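Local coordinates for protein HcgB (Methanococcus maripaludis, PDB 5D5P) that probably transfers a guanylyl group during biosynthesis of the iron-guanylylpyridinol (FeGP) cofactor of [Fe]-hydrogenase, at residues S32-A37 with I153-K158; F50-D55 with K140-E145; D55-I60 with T148-I153; S66-P71 with G86-D91. All coordinates share one frame; numbering follows the deposited sequence.

Contact 1 of 4, residues S32-A37 with I153-K158; sequences STIKSA and IGIVVK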
loop_
_atom_site.group_PDB
_atom_site.type_symbol
_atom_site.label_atom_id
_atom_site.label_comp_id
_atom_site.label_asym_id
_atom_site.label_seq_id
_atom_site.Cartn_x
_atom_site.Cartn_y
_atom_site.Cartn_z
ATOM N N SER A 32 19.878 1.894 5.455
ATOM C CA SER A 32 20.890 1.030 6.044
ATOM C C SER A 32 20.441 -0.430 6.104
ATOM O O SER A 32 21.201 -1.338 5.799
ATOM C CB SER A 32 21.255 1.533 7.444
ATOM O OG SER A 32 22.228 0.699 8.032
ATOM N N THR A 33 19.184 -0.635 6.479
ATOM C CA THR A 33 18.588 -1.945 6.566
ATOM C C THR A 33 18.577 -2.629 5.218
ATOM O O THR A 33 18.835 -3.824 5.119
ATOM C CB THR A 33 17.147 -1.823 7.095
ATOM O OG1 THR A 33 17.201 -1.278 8.420
ATOM C CG2 THR A 33 16.458 -3.174 7.131
ATOM N N ILE A 34 18.235 -1.867 4.182
ATOM C CA ILE A 34 18.178 -2.406 2.818
ATOM C C ILE A 34 19.586 -2.718 2.311
ATOM O O ILE A 34 19.840 -3.801 1.788
ATOM C CB ILE A 34 17.447 -1.435 1.834
ATOM C CG1 ILE A 34 15.947 -1.387 2.150
ATOM C CG2 ILE A 34 17.677 -1.853 0.384
ATOM C CD1 ILE A 34 15.158 -0.300 1.410
ATOM N N LYS A 35 20.508 -1.776 2.471
ATOM C CA LYS A 35 21.848 -1.942 1.897
ATOM C C LYS A 35 22.668 -2.999 2.638
ATOM O O LYS A 35 23.561 -3.600 2.055
ATOM C CB LYS A 35 22.575 -0.600 1.862
ATOM C CG LYS A 35 21.954 0.378 0.872
ATOM C CD LYS A 35 22.621 1.743 0.948
ATOM C CE LYS A 35 22.179 2.664 -0.180
ATOM N NZ LYS A 35 22.499 4.105 0.112
ATOM N N SER A 36 22.363 -3.231 3.916
ATOM C CA SER A 36 23.176 -4.151 4.706
ATOM C C SER A 36 22.624 -5.573 4.686
ATOM O O SER A 36 23.219 -6.476 5.274
ATOM C CB SER A 36 23.300 -3.666 6.151
ATOM O OG SER A 36 22.106 -3.904 6.875
ATOM N N ALA A 37 21.500 -5.769 4.005
ATOM C CA ALA A 37 20.885 -7.088 3.945
ATOM C C ALA A 37 21.850 -8.124 3.368
ATOM O O ALA A 37 22.483 -7.874 2.330
ATOM C CB ALA A 37 19.601 -7.022 3.115
ATOM N N ILE A 153 12.490 6.243 -0.665
ATOM C CA ILE A 153 13.252 6.322 0.586
ATOM C C ILE A 153 14.720 6.698 0.336
ATOM O O ILE A 153 15.573 6.524 1.211
ATOM C CB ILE A 153 13.167 5.020 1.441
ATOM C CG1 ILE A 153 13.425 3.747 0.627
ATOM C CG2 ILE A 153 11.787 4.944 2.068
ATOM C CD1 ILE A 153 14.913 3.509 0.296
ATOM N N GLY A 154 14.984 7.258 -0.844
ATOM C CA GLY A 154 16.252 7.926 -1.126
ATOM C C GLY A 154 17.323 7.074 -1.774
ATOM O O GLY A 154 18.487 7.495 -1.881
ATOM N N ILE A 155 16.941 5.891 -2.236
ATOM C CA ILE A 155 17.873 5.035 -2.957
ATOM C C ILE A 155 17.598 5.126 -4.451
ATOM O O ILE A 155 16.539 4.695 -4.915
ATOM C CB ILE A 155 17.772 3.567 -2.512
ATOM C CG1 ILE A 155 18.249 3.426 -1.067
ATOM C CG2 ILE A 155 18.639 2.698 -3.425
ATOM C CD1 ILE A 155 18.226 1.997 -0.536
ATOM N N VAL A 156 18.548 5.702 -5.186
ATOM C CA VAL A 156 18.411 5.872 -6.624
ATOM C C VAL A 156 19.230 4.845 -7.405
ATOM O O VAL A 156 20.456 4.775 -7.287
ATOM C CB VAL A 156 18.819 7.290 -7.061
ATOM C CG1 VAL A 156 18.614 7.446 -8.550
ATOM C CG2 VAL A 156 17.990 8.323 -6.324
ATOM N N VAL A 157 18.532 4.057 -8.218
ATOM C CA VAL A 157 19.167 3.095 -9.102
ATOM C C VAL A 157 18.973 3.543 -10.555
ATOM O O VAL A 157 17.843 3.588 -11.051
ATOM C CB VAL A 157 18.590 1.677 -8.914
ATOM C CG1 VAL A 157 19.622 0.629 -9.292
ATOM C CG2 VAL A 157 18.173 1.479 -7.482
ATOM N N LYS A 158 20.066 3.877 -11.230
ATOM C CA LYS A 158 19.984 4.354 -12.613
ATOM C C LYS A 158 20.519 3.320 -13.605
ATOM O O LYS A 158 21.527 2.663 -13.346
ATOM C CB LYS A 158 20.741 5.678 -12.774
ATOM C CG LYS A 158 20.049 6.880 -12.133
ATOM C CD LYS A 158 18.726 7.196 -12.824
ATOM C CE LYS A 158 18.073 8.440 -12.247
ATOM N NZ LYS A 158 16.979 8.924 -13.126
#
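Ile34 and Ile153 point their ends at each other and meet tip to tip, with Ile34 CD1 standing 4.0 Å from Ile153 CD1. Ile34 has a second job. With CG2 anti to the backbone N, this short branch lands 4.0 Å from Ile155 CD1, where the two side chains cross obliquely, while CG1, beside the N, carries CD1 to Ile153. From another direction Lys35 comes to the same methyl of Ile155. Its extended chain slides past Ile155 in the opposite sense, and Lys35 CE lies 4.0 Å from Ile155 CD1. This is purely the aliphatic part of the lysine at work; Lys35 is exposed, while the three isoleucines are buried.

The two isoleucines of segment 153-158 can face the same helix because the chain turns between them. Gly154, with positive phi (94°), is the C' residue of a Schellman motif ending helix 138-151: Ile155 N bonds Leu150 O and Gly154 N bonds Glu151 O. Ile153 CG1 sits between the backbone N and the carbonyl carbon, chi1 48°, which sends CD1 to Ile34. So the tail leaving the last helix is laid against the C-terminal end of helix 24-35. Gln31, one turn before Ile34 and Lys35, also reaches over, its NE2 hydrogen-bonding Ile153 O. Leu97 and Leu123 of the sheet lie against Ile34, Ile60 packs on both Ile34 and Ile155, and Gly108 of the second subunit rests on Ile153.

Contact 2 of 4, residues F50-D55 with K140-E145; sequences FKVVSD and KTVELE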
loop_
_atom_site.group_PDB
_atom_site.type_symbol
_atom_site.label_atom_id
_atom_site.label_comp_id
_atom_site.label_asym_id
_atom_site.label_seq_id
_atom_site.Cartn_x
_atom_site.Cartn_y
_atom_site.Cartn_z
ATOM N N PHE A 50 11.566 -12.578 -10.837
ATOM C CA PHE A 50 12.723 -12.708 -9.948
ATOM C C PHE A 50 13.961 -12.055 -10.546
ATOM O O PHE A 50 14.719 -11.356 -9.854
ATOM C CB PHE A 50 13.032 -14.172 -9.647
ATOM C CG PHE A 50 14.258 -14.363 -8.811
ATOM C CD1 PHE A 50 14.290 -13.943 -7.493
ATOM C CD2 PHE A 50 15.396 -14.934 -9.352
ATOM C CE1 PHE A 50 15.415 -14.112 -6.728
ATOM C CE2 PHE A 50 16.531 -15.093 -8.581
ATOM C CZ PHE A 50 16.530 -14.680 -7.264
ATOM N N LYS A 51 14.171 -12.265 -11.836
ATOM C CA LYS A 51 15.338 -11.666 -12.476
ATOM C C LYS A 51 15.271 -10.137 -12.446
ATOM O O LYS A 51 16.282 -9.462 -12.182
ATOM C CB LYS A 51 15.483 -12.154 -13.909
ATOM C CG LYS A 51 16.683 -11.509 -14.636
ATOM C CD LYS A 51 16.827 -11.940 -16.088
ATOM C CE LYS A 51 17.976 -11.182 -16.769
ATOM N NZ LYS A 51 19.181 -11.049 -15.893
ATOM N N VAL A 52 14.095 -9.585 -12.741
ATOM C CA VAL A 52 13.942 -8.136 -12.695
ATOM C C VAL A 52 14.322 -7.617 -11.304
ATOM O O VAL A 52 15.069 -6.659 -11.188
ATOM C CB VAL A 52 12.486 -7.688 -13.036
ATOM C CG1 VAL A 52 12.295 -6.192 -12.760
ATOM C CG2 VAL A 52 12.155 -8.017 -14.471
ATOM N N VAL A 53 13.818 -8.253 -10.247
ATOM C CA VAL A 53 14.062 -7.768 -8.894
ATOM C C VAL A 53 15.523 -7.969 -8.502
ATOM O O VAL A 53 16.166 -7.066 -7.994
ATOM C CB VAL A 53 13.146 -8.471 -7.868
ATOM C CG1 VAL A 53 13.537 -8.126 -6.448
ATOM C CG2 VAL A 53 11.679 -8.073 -8.121
ATOM N N SER A 54 16.037 -9.158 -8.779
ATOM C CA SER A 54 17.387 -9.522 -8.382
ATOM C C SER A 54 18.418 -8.608 -9.042
ATOM O O SER A 54 19.380 -8.177 -8.397
ATOM C CB SER A 54 17.654 -10.996 -8.730
ATOM O OG SER A 54 18.974 -11.364 -8.378
ATOM N N ASP A 55 18.220 -8.290 -10.316
ATOM C CA ASP A 55 19.178 -7.443 -11.005
ATOM C C ASP A 55 19.261 -6.059 -10.373
ATOM O O ASP A 55 20.335 -5.481 -10.300
ATOM C CB ASP A 55 18.823 -7.316 -12.487
ATOM C CG ASP A 55 19.164 -8.571 -13.278
ATOM O OD1 ASP A 55 19.868 -9.447 -12.732
ATOM O OD2 ASP A 55 18.711 -8.696 -14.435
ATOM N N LYS A 140 8.276 -4.564 -17.160
ATOM C CA LYS A 140 8.449 -3.128 -17.041
ATOM C C LYS A 140 7.627 -2.631 -15.866
ATOM O O LYS A 140 8.041 -1.716 -15.165
ATOM C CB LYS A 140 8.041 -2.427 -18.334
ATOM C CG LYS A 140 9.197 -2.336 -19.342
ATOM C CD LYS A 140 8.894 -1.395 -20.487
ATOM C CE LYS A 140 10.126 -1.169 -21.353
ATOM N NZ LYS A 140 9.894 -0.151 -22.418
ATOM N N THR A 141 6.503 -3.281 -15.601
ATOM C CA THR A 141 5.696 -2.928 -14.429
ATOM C C THR A 141 6.432 -3.225 -13.104
ATOM O O THR A 141 6.505 -2.366 -12.221
ATOM C CB THR A 141 4.345 -3.651 -14.454
ATOM O OG1 THR A 141 3.618 -3.255 -15.630
ATOM C CG2 THR A 141 3.533 -3.320 -13.192
ATOM N N VAL A 142 7.002 -4.421 -12.978
ATOM C CA VAL A 142 7.716 -4.774 -11.747
ATOM C C VAL A 142 8.949 -3.865 -11.567
ATOM O O VAL A 142 9.206 -3.376 -10.474
ATOM C CB VAL A 142 8.115 -6.267 -11.763
ATOM C CG1 VAL A 142 8.965 -6.623 -10.554
ATOM C CG2 VAL A 142 6.854 -7.123 -11.782
ATOM N N GLU A 143 9.678 -3.616 -12.654
ATOM C CA GLU A 143 10.826 -2.714 -12.625
ATOM C C GLU A 143 10.451 -1.336 -12.076
ATOM O O GLU A 143 11.089 -0.847 -11.144
ATOM C CB GLU A 143 11.422 -2.560 -14.026
ATOM C CG GLU A 143 12.606 -1.626 -14.074
ATOM C CD GLU A 143 13.183 -1.489 -15.479
ATOM O OE1 GLU A 143 12.457 -1.748 -16.463
ATOM O OE2 GLU A 143 14.374 -1.153 -15.591
ATOM N N LEU A 144 9.404 -0.720 -12.627
ATOM C CA LEU A 144 8.975 0.598 -12.171
ATOM C C LEU A 144 8.542 0.557 -10.697
ATOM O O LEU A 144 8.819 1.501 -9.945
ATOM C CB LEU A 144 7.829 1.125 -13.026
ATOM C CG LEU A 144 7.268 2.480 -12.611
ATOM C CD1 LEU A 144 8.392 3.509 -12.713
ATOM C CD2 LEU A 144 6.081 2.877 -13.478
ATOM N N GLU A 145 7.852 -0.510 -10.295
ATOM C CA GLU A 145 7.389 -0.623 -8.904
ATOM C C GLU A 145 8.601 -0.572 -7.992
ATOM O O GLU A 145 8.600 0.136 -6.980
ATOM C CB GLU A 145 6.605 -1.928 -8.646
ATOM C CG GLU A 145 5.188 -1.944 -9.220
ATOM C CD GLU A 145 4.569 -3.333 -9.204
ATOM O OE1 GLU A 145 5.250 -4.287 -8.741
ATOM O OE2 GLU A 145 3.407 -3.473 -9.663
#
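Lys51 NZ makes a 2.8 Å salt bridge to the syn lone pair of Asp55 OD2 one turn along helix 47-57, while Val52 beside it meets Glu143 of the neighbouring helix. This is a pair of nearly parallel helices lying side by side on one face of the mixed sheet of an alpha/beta fold, the segments crossing at -29° with axes 9.4 Å apart. They meet through van der Waals packing, mainly of valine methyls. Val52 CG1, anti to the backbone N at chi1 171°, is pushed straight at the opposite helix and settles 3.7 Å from the backbone N of Glu143, also close to its CA and CB. Glu143 meets the valine only at this root; its chain beyond CG runs on fully extended. The CA atoms of Val52 and Glu143 are 6.3 Å apart, the nearest pair across the two segments. Nearer the sheet, Val42 and Ile99 lie under Val53, and Arg101 under Val142. That arginine also forms a salt bridge with Glu145, which bonds Ser128 OG as well. Val142 CG1 serves both valines opposite: it is 4.0 Å from Val52 CG1, and the Val142 and Val53 side chains cross at about a right angle, with Val142 CG1 3.9 Å from Val53 CG2.

Contact 3 of 4, residues D55-I60 with T148-I153; sequences DIISRI and TALERI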
loop_
_atom_site.group_PDB
_atom_site.type_symbol
_atom_site.label_atom_id
_atom_site.label_comp_id
_atom_site.label_asym_id
_atom_site.label_seq_id
_atom_site.Cartn_x
_atom_site.Cartn_y
_atom_site.Cartn_z
ATOM N N ASP A 55 18.220 -8.290 -10.316
ATOM C CA ASP A 55 19.178 -7.443 -11.005
ATOM C C ASP A 55 19.261 -6.059 -10.373
ATOM O O ASP A 55 20.335 -5.481 -10.300
ATOM C CB ASP A 55 18.823 -7.316 -12.487
ATOM C CG ASP A 55 19.164 -8.571 -13.278
ATOM O OD1 ASP A 55 19.868 -9.447 -12.732
ATOM O OD2 ASP A 55 18.711 -8.696 -14.435
ATOM N N ILE A 56 18.141 -5.545 -9.875
ATOM C CA ILE A 56 18.151 -4.218 -9.261
ATOM C C ILE A 56 18.758 -4.273 -7.871
ATOM O O ILE A 56 19.610 -3.468 -7.524
ATOM C CB ILE A 56 16.726 -3.622 -9.172
ATOM C CG1 ILE A 56 16.252 -3.211 -10.563
ATOM C CG2 ILE A 56 16.707 -2.422 -8.220
ATOM C CD1 ILE A 56 14.761 -2.974 -10.634
ATOM N N ILE A 57 18.293 -5.220 -7.073
ATOM C CA ILE A 57 18.721 -5.316 -5.676
ATOM C C ILE A 57 20.207 -5.662 -5.583
ATOM O O ILE A 57 20.884 -5.284 -4.619
ATOM C CB ILE A 57 17.883 -6.340 -4.921
ATOM C CG1 ILE A 57 16.435 -5.862 -4.884
ATOM C CG2 ILE A 57 18.400 -6.545 -3.513
ATOM C CD1 ILE A 57 16.254 -4.509 -4.209
ATOM N N SER A 58 20.707 -6.389 -6.585
ATOM C CA SER A 58 22.117 -6.792 -6.594
ATOM C C SER A 58 23.040 -5.600 -6.704
ATOM O O SER A 58 24.200 -5.682 -6.312
ATOM C CB SER A 58 22.418 -7.738 -7.762
ATOM O OG SER A 58 21.840 -9.005 -7.522
ATOM N N ARG A 59 22.519 -4.485 -7.207
ATOM C CA ARG A 59 23.349 -3.294 -7.391
ATOM C C ARG A 59 23.472 -2.471 -6.114
ATOM O O ARG A 59 24.310 -1.584 -6.032
ATOM C CB ARG A 59 22.805 -2.411 -8.518
ATOM C CG ARG A 59 22.967 -3.019 -9.896
ATOM C CD ARG A 59 22.407 -2.107 -10.966
ATOM N NE ARG A 59 23.136 -0.844 -11.024
ATOM C CZ ARG A 59 22.734 0.218 -11.714
ATOM N NH1 ARG A 59 21.600 0.163 -12.398
ATOM N NH2 ARG A 59 23.458 1.330 -11.717
ATOM N N ILE A 60 22.652 -2.765 -5.117
ATOM C CA ILE A 60 22.684 -1.974 -3.895
ATOM C C ILE A 60 22.973 -2.813 -2.656
ATOM O O ILE A 60 22.992 -2.288 -1.553
ATOM C CB ILE A 60 21.389 -1.174 -3.694
ATOM C CG1 ILE A 60 20.212 -2.103 -3.456
ATOM C CG2 ILE A 60 21.144 -0.276 -4.906
ATOM C CD1 ILE A 60 18.918 -1.365 -3.123
ATOM N N THR A 148 10.579 2.745 -8.044
ATOM C CA THR A 148 9.776 3.743 -7.330
ATOM C C THR A 148 9.872 3.553 -5.815
ATOM O O THR A 148 10.048 4.524 -5.067
ATOM C CB THR A 148 8.289 3.685 -7.771
ATOM O OG1 THR A 148 8.202 4.100 -9.148
ATOM C CG2 THR A 148 7.452 4.651 -6.959
ATOM N N ALA A 149 9.769 2.305 -5.373
ATOM C CA ALA A 149 9.785 2.022 -3.931
ATOM C C ALA A 149 11.143 2.396 -3.351
ATOM O O ALA A 149 11.227 2.901 -2.219
ATOM C CB ALA A 149 9.447 0.553 -3.654
ATOM N N LEU A 150 12.208 2.183 -4.121
ATOM C CA LEU A 150 13.533 2.547 -3.623
ATOM C C LEU A 150 13.727 4.059 -3.646
ATOM O O LEU A 150 14.236 4.614 -2.681
ATOM C CB LEU A 150 14.637 1.855 -4.419
ATOM C CG LEU A 150 14.693 0.339 -4.221
ATOM C CD1 LEU A 150 15.563 -0.281 -5.297
ATOM C CD2 LEU A 150 15.207 -0.042 -2.829
ATOM N N GLU A 151 13.311 4.733 -4.722
ATOM C CA GLU A 151 13.510 6.179 -4.841
ATOM C C GLU A 151 12.831 6.972 -3.734
ATOM O O GLU A 151 13.358 8.008 -3.292
ATOM C CB GLU A 151 12.955 6.672 -6.173
ATOM C CG GLU A 151 13.780 6.314 -7.346
ATOM C CD GLU A 151 13.238 6.905 -8.621
ATOM O OE1 GLU A 151 12.075 7.377 -8.611
ATOM O OE2 GLU A 151 13.981 6.894 -9.619
ATOM N N ARG A 152 11.685 6.477 -3.278
ATOM C CA ARG A 152 10.926 7.240 -2.301
ATOM C C ARG A 152 11.510 7.136 -0.894
ATOM O O ARG A 152 11.110 7.910 -0.031
ATOM C CB ARG A 152 9.453 6.839 -2.315
ATOM C CG ARG A 152 9.197 5.448 -1.958
ATOM C CD ARG A 152 7.736 5.109 -2.294
ATOM N NE ARG A 152 6.763 5.724 -1.390
ATOM C CZ ARG A 152 6.564 5.361 -0.122
ATOM N NH1 ARG A 152 5.623 5.972 0.589
ATOM N NH2 ARG A 152 7.328 4.426 0.460
ATOM N N ILE A 153 12.490 6.243 -0.665
ATOM C CA ILE A 153 13.252 6.322 0.586
ATOM C C ILE A 153 14.720 6.698 0.336
ATOM O O ILE A 153 15.573 6.524 1.211
ATOM C CB ILE A 153 13.167 5.020 1.441
ATOM C CG1 ILE A 153 13.425 3.747 0.627
ATOM C CG2 ILE A 153 11.787 4.944 2.068
ATOM C CD1 ILE A 153 14.913 3.509 0.296
#
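Leu150 meets Ile56, Ile57 and Ile60 with no flat group taking part; the forked end of the leucine makes the contact. Leu150 CD1 approaches Ile56 CG2 to 3.8 Å, and the two side chains run past each other in opposite directions. The same CD1 has Ile57 CD1 at 4.4 Å, a looser touch made by the far end of that isoleucine. Ile60 comes tip to tip and meets both methyls of the fork, Ile60 CD1 lying 4.0 Å from Leu150 CD2 and 4.1 Å from Leu150 CD1. Ile60 manages this because its CG1 stands between the backbone N and the carbonyl carbon (chi1 66°), directing the long branch across to the leucine. One leucine is therefore held by isoleucines spread over residues 56-60.

Ile155 and Val157 also lie on Leu150. Close by, the tail is tied to the same segment where Arg59 NH1 hydrogen-bonds Lys158 O. Arg152 heads elsewhere: it hydrogen-bonds Ser109 O and Ser128 O of the second subunit, so the end of this helix belongs to the dimer interface too. The whole is the hydrophobic seam between C-terminal ends of two helices lying side by side on one face of a three-layer alpha/beta fold, consistent with membership of the Maf clan.

Contact 4 of 4, residues S66-P71 with G86-D91; sequences SMLEIP and GLIAVD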
loop_
_atom_site.group_PDB
_atom_site.type_symbol
_atom_site.label_atom_id
_atom_site.label_comp_id
_atom_site.label_asym_id
_atom_site.label_seq_id
_atom_site.Cartn_x
_atom_site.Cartn_y
_atom_site.Cartn_z
ATOM N N SER A 66 17.371 -14.825 -3.207
ATOM C CA SER A 66 16.759 -16.129 -3.493
ATOM C C SER A 66 15.278 -15.988 -3.782
ATOM O O SER A 66 14.652 -15.082 -3.253
ATOM C CB SER A 66 16.938 -17.059 -2.291
ATOM O OG SER A 66 18.307 -17.216 -1.985
ATOM N N MET A 67 14.712 -16.893 -4.591
ATOM C CA MET A 67 13.243 -16.934 -4.704
ATOM C C MET A 67 12.704 -17.681 -3.507
ATOM O O MET A 67 13.318 -18.608 -3.025
ATOM C CB MET A 67 12.741 -17.647 -5.970
ATOM C CG MET A 67 12.733 -16.853 -7.245
ATOM S SD MET A 67 11.900 -17.743 -8.598
ATOM C CE MET A 67 12.928 -19.204 -8.665
ATOM N N LEU A 68 11.477 -17.382 -3.142
ATOM C CA LEU A 68 10.791 -18.126 -2.101
ATOM C C LEU A 68 10.346 -19.460 -2.671
ATOM O O LEU A 68 9.707 -19.493 -3.720
ATOM C CB LEU A 68 9.594 -17.337 -1.592
ATOM C CG LEU A 68 8.724 -17.952 -0.489
ATOM C CD1 LEU A 68 9.521 -18.085 0.793
ATOM C CD2 LEU A 68 7.529 -17.087 -0.277
ATOM N N GLU A 69 10.707 -20.565 -2.021
ATOM C CA GLU A 69 10.377 -21.867 -2.597
ATOM C C GLU A 69 8.901 -22.218 -2.430
ATOM O O GLU A 69 8.300 -22.876 -3.283
ATOM C CB GLU A 69 11.171 -22.982 -1.910
ATOM C CG GLU A 69 12.646 -23.124 -2.203
ATOM C CD GLU A 69 13.422 -23.388 -0.926
ATOM O OE1 GLU A 69 13.058 -22.810 0.128
ATOM O OE2 GLU A 69 14.348 -24.221 -0.963
ATOM N N ILE A 70 8.335 -21.800 -1.310
ATOM C CA ILE A 70 6.920 -22.012 -0.984
ATOM C C ILE A 70 5.979 -21.225 -1.899
ATOM O O ILE A 70 6.108 -20.031 -2.023
ATOM C CB ILE A 70 6.621 -21.627 0.483
ATOM C CG1 ILE A 70 7.468 -22.453 1.441
ATOM C CG2 ILE A 70 5.158 -21.841 0.815
ATOM C CD1 ILE A 70 7.246 -22.085 2.884
ATOM N N PRO A 71 5.052 -21.909 -2.576
ATOM C CA PRO A 71 4.089 -21.144 -3.379
ATOM C C PRO A 71 3.257 -20.196 -2.539
ATOM O O PRO A 71 2.931 -20.503 -1.388
ATOM C CB PRO A 71 3.196 -22.232 -3.974
ATOM C CG PRO A 71 4.011 -23.475 -3.910
ATOM C CD PRO A 71 4.836 -23.356 -2.676
ATOM N N GLY A 86 4.460 -11.692 1.624
ATOM C CA GLY A 86 5.673 -11.278 2.310
ATOM C C GLY A 86 5.824 -11.968 3.648
ATOM O O GLY A 86 6.926 -12.391 4.018
ATOM N N LEU A 87 4.719 -12.107 4.379
ATOM C CA LEU A 87 4.795 -12.721 5.698
ATOM C C LEU A 87 5.085 -14.202 5.617
ATOM O O LEU A 87 5.700 -14.765 6.525
ATOM C CB LEU A 87 3.496 -12.483 6.475
ATOM C CG LEU A 87 3.367 -10.995 6.824
ATOM C CD1 LEU A 87 2.004 -10.757 7.444
ATOM C CD2 LEU A 87 4.489 -10.603 7.808
ATOM N N ILE A 88 4.683 -14.855 4.528
ATOM C CA ILE A 88 5.092 -16.255 4.364
ATOM C C ILE A 88 6.604 -16.349 4.320
ATOM O O ILE A 88 7.198 -17.231 4.947
ATOM C CB ILE A 88 4.510 -16.879 3.076
ATOM C CG1 ILE A 88 3.012 -17.012 3.228
ATOM C CG2 ILE A 88 5.137 -18.245 2.806
ATOM C CD1 ILE A 88 2.289 -17.433 1.942
ATOM N N ALA A 89 7.242 -15.426 3.593
ATOM C CA ALA A 89 8.700 -15.449 3.522
ATOM C C ALA A 89 9.316 -15.093 4.878
ATOM O O ALA A 89 10.244 -15.749 5.347
ATOM C CB ALA A 89 9.213 -14.491 2.408
ATOM N N VAL A 90 8.786 -14.061 5.516
ATOM C CA VAL A 90 9.232 -13.705 6.863
ATOM C C VAL A 90 9.161 -14.866 7.868
ATOM O O VAL A 90 10.130 -15.116 8.621
ATOM C CB VAL A 90 8.417 -12.522 7.411
ATOM C CG1 VAL A 90 8.656 -12.336 8.925
ATOM C CG2 VAL A 90 8.745 -11.264 6.624
ATOM N N ASP A 91 8.054 -15.603 7.862
ATOM C CA ASP A 91 7.814 -16.577 8.920
ATOM C C ASP A 91 8.439 -17.931 8.660
ATOM O O ASP A 91 8.561 -18.738 9.569
ATOM C CB ASP A 91 6.305 -16.735 9.140
ATOM C CG ASP A 91 5.687 -15.470 9.708
ATOM O OD1 ASP A 91 6.451 -14.593 10.185
ATOM O OD2 ASP A 91 4.453 -15.324 9.661
#
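Leu68 rests both methyls against Ala89: Leu68 CD1 lies 3.9 Å from Ala89 CA, while Leu68 CD2 lies 4.1 Å from Ala89 CB. This joins the chain leaving strand 64-67 to helix 81-92, the helix of a beta-alpha-beta crossover that takes the chain from that edge strand past strand 39-43 to the parallel strand 97-103. Leu68 CD2 also faces Ile88, the side chains crossing at about a right angle, with 4.1 Å to Ile88 CG2. Ile70 reaches that same methyl from further along the loop, its CG2 4.1 Å from Ile88 CG2 in a more slanting approach. Ile88 CG2 is thus shared by two partners. It is presented to them because it stands anti to the backbone N, with the longer CG1 branch turned back beside that N (chi1 -68°).

With an alanine in place of Leu68 both methyls are gone, and a gap would probably open over Ala89, while Ile88 CG2 would lose one of its two partners here, keeping Ile70.

Behind the first shell lies the sheet. Thr41 of strand 39-43 touches both Leu68 and Ala89 from the sheet side, and Ile98 supports Ala89 from the next strand. Leu68 itself is tethered through its backbone, hydrogen-bonded to Val42. On the helix side, Ile88 O and Ala89 O accept hydrogen bonds from Ser92 OG and Ser93 OG, and backbone bonds run through the same helical turn: Val90 N reaches Gly86 O at 2.9 Å, and Asp91 N reaches Leu87 O at 2.8 Å.

Overall arrangement
Contacts 1 to 3 gather on one face of the sheet, contact 4 on the other. Contacts 2 and 3 hold the same two helices, 47-57 and 138-151, at successive points along them: short valines where the pair is partly open, longer isoleucines and a leucine where it is buried. Contact 1 continues that seam, its centre 6 Å from that of contact 3, sharing Ile153 and adding helix 24-35; both touch the second subunit. Contact 4 is partly buried, about 20 Å from contact 3 between centres, and joins a loop to a helix. All four are mainly apolar; Lys35 and Glu143 join in only through carbon or backbone atoms.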